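Local structure of ornithine carbamoyltransferase, mitochondrial (Coccidioides immitis, 3SDS) at residues N108-L111 with Y112-S115. The protein catalyses the transfer of a carbamoyl group from carbamoyl phosphate to L-ornithine, giving L-citrulline and phosphate in arginine biosynthesis. Sequence-based numbering, arbitrary orientation.
Sequences NESL and YDTS
S110 and Y112 meet in a local N-cap contact, where the loop that follows strand 94-98 turns into helix 111-119 of the carbamoyl phosphate-binding domain. The case illustrates how residues just ahead of a helix can engage its first turn, here largely through weak bonds. S110 is the N-cap: its OG accepts a weak hydrogen bond from Y112 N at 3.1 Å, bent to 131° at the hydrogen. A chi1 of 153° turns the hydroxyl roughly opposite the backbone N of S110, within reach of the amide two residues on. Backbone hydrogen bonds follow: T114 N to S110 O is long and weak at 3.4 Å though nearly straight, whereas S115 N to L111 O, at 3.2 Å, is not weak. The extended side chain of E109 (chi1 -178°) brings its carboxylate alongside D113 and T114. OE2 of E109 lies 4.6 Å from D113 OD2, a like-charge approach probably offset by its salt bridge to R79 of the second subunit, itself a likely carbamoyl phosphate ligand. D113 OD1 is hydrogen-bonded to Y321 OH of that subunit, placing this helix start at the subunit interface. The other carboxylate oxygen, E109 OE1, accepts a weak hydrogen bond from T114 OG1 at 2.9 Å.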
ATOM      1  N   ASN A 108      -5.797 -19.355  10.338  1.00 79.52           N
ATOM      2  CA  ASN A 108      -4.580 -20.178  10.254  1.00 80.61           C
ATOM      3  C   ASN A 108      -3.589 -19.938  11.414  1.00 79.05           C
ATOM      4  O   ASN A 108      -2.445 -20.425  11.384  1.00 80.25           O
ATOM      5  CB  ASN A 108      -3.894 -19.992   8.891  1.00 81.10           C
ATOM      6  N   GLU A 109      -4.055 -19.206  12.430  1.00 76.06           N
ATOM      7  CA  GLU A 109      -3.261 -18.811  13.604  1.00 73.88           C
ATOM      8  C   GLU A 109      -4.205 -18.210  14.670  1.00 71.40           C
ATOM      9  O   GLU A 109      -5.068 -17.386  14.351  1.00 69.77           O
ATOM     10  CB  GLU A 109      -2.177 -17.796  13.185  1.00 72.41           C
ATOM     11  CG  GLU A 109      -1.231 -17.312  14.295  1.00 72.08           C
ATOM     12  CD  GLU A 109      -0.448 -16.050  13.915  1.00 71.23           C
ATOM     13  OE1 GLU A 109      -0.806 -15.360  12.937  1.00 70.80           O
ATOM     14  OE2 GLU A 109       0.542 -15.738  14.601  1.00 71.60           O
ATOM     15  N   SER A 110      -4.037 -18.625  15.926  1.00 70.56           N
ATOM     16  CA  SER A 110      -4.848 -18.129  17.057  1.00 68.34           C
ATOM     17  C   SER A 110      -4.992 -16.598  17.124  1.00 64.61           C
ATOM     18  O   SER A 110      -4.072 -15.883  16.730  1.00 63.67           O
ATOM     19  CB  SER A 110      -4.250 -18.656  18.363  1.00 69.36           C
ATOM     20  OG  SER A 110      -4.538 -17.794  19.445  1.00 68.85           O
ATOM     21  N   LEU A 111      -6.124 -16.091  17.622  1.00 62.48           N
ATOM     22  CA  LEU A 111      -6.300 -14.618  17.733  1.00 59.24           C
ATOM     23  C   LEU A 111      -5.323 -13.964  18.737  1.00 57.31           C
ATOM     24  O   LEU A 111      -4.905 -12.807  18.568  1.00 54.89           O
ATOM     25  CB  LEU A 111      -7.757 -14.198  18.018  1.00 58.61           C
ATOM     26  CG  LEU A 111      -7.957 -12.666  17.925  1.00 57.09           C
ATOM     27  CD1 LEU A 111      -9.135 -12.248  17.040  1.00 56.86           C
ATOM     28  CD2 LEU A 111      -8.030 -11.981  19.298  1.00 57.13           C
ATOM     29  N   TYR A 112      -4.976 -14.727  19.776  1.00 57.30           N
ATOM     30  CA  TYR A 112      -4.008 -14.294  20.772  1.00 55.72           C
ATOM     31  C   TYR A 112      -2.666 -13.938  20.103  1.00 54.25           C
ATOM     32  O   TYR A 112      -2.194 -12.800  20.223  1.00 52.23           O
ATOM     33  CB  TYR A 112      -3.850 -15.390  21.828  1.00 57.59           C
ATOM     34  CG  TYR A 112      -3.033 -15.001  23.037  1.00 57.73           C
ATOM     35  CD1 TYR A 112      -3.581 -14.212  24.055  1.00 55.84           C
ATOM     36  CD2 TYR A 112      -1.711 -15.441  23.176  1.00 58.36           C
ATOM     37  CE1 TYR A 112      -2.833 -13.868  25.175  1.00 55.01           C
ATOM     38  CE2 TYR A 112      -0.953 -15.098  24.297  1.00 58.19           C
ATOM     39  CZ  TYR A 112      -1.527 -14.313  25.289  1.00 56.65           C
ATOM     40  OH  TYR A 112      -0.781 -13.975  26.387  1.00 56.95           O
ATOM     41  N   ASP A 113      -2.102 -14.908  19.374  1.00 54.43           N
ATOM     42  CA  ASP A 113      -0.813 -14.780  18.693  1.00 53.74           C
ATOM     43  C   ASP A 113      -0.732 -13.559  17.743  1.00 51.67           C
ATOM     44  O   ASP A 113       0.147 -12.692  17.884  1.00 50.37           O
ATOM     45  CB  ASP A 113      -0.501 -16.072  17.925  1.00 55.73           C
ATOM     46  CG  ASP A 113      -0.361 -17.303  18.834  1.00 58.24           C
ATOM     47  OD1 ASP A 113      -0.742 -17.249  20.027  1.00 58.38           O
ATOM     48  OD2 ASP A 113       0.144 -18.346  18.346  1.00 60.05           O
ATOM     49  N   THR A 114      -1.660 -13.487  16.792  1.00 50.67           N
ATOM     50  CA  THR A 114      -1.740 -12.367  15.856  1.00 48.79           C
ATOM     51  C   THR A 114      -1.700 -11.002  16.563  1.00 46.88           C
ATOM     52  O   THR A 114      -0.938 -10.103  16.196  1.00 45.94           O
ATOM     53  CB  THR A 114      -3.014 -12.503  15.022  1.00 48.84           C
ATOM     54  OG1 THR A 114      -2.864 -13.632  14.154  1.00 51.02           O
ATOM     55  CG2 THR A 114      -3.281 -11.264  14.192  1.00 46.42           C
ATOM     56  N   SER A 115      -2.534 -10.879  17.586  1.00 46.53           N
ATOM     57  CA  SER A 115      -2.620  -9.714  18.454  1.00 44.60           C
ATOM     58  C   SER A 115      -1.290  -9.333  19.155  1.00 43.73           C
ATOM     59  O   SER A 115      -0.895  -8.181  19.131  1.00 42.14           O
ATOM     60  CB  SER A 115      -3.708  -9.989  19.489  1.00 44.79           C
ATOM     61  OG  SER A 115      -4.161  -8.793  20.065  1.00 45.49           O
TER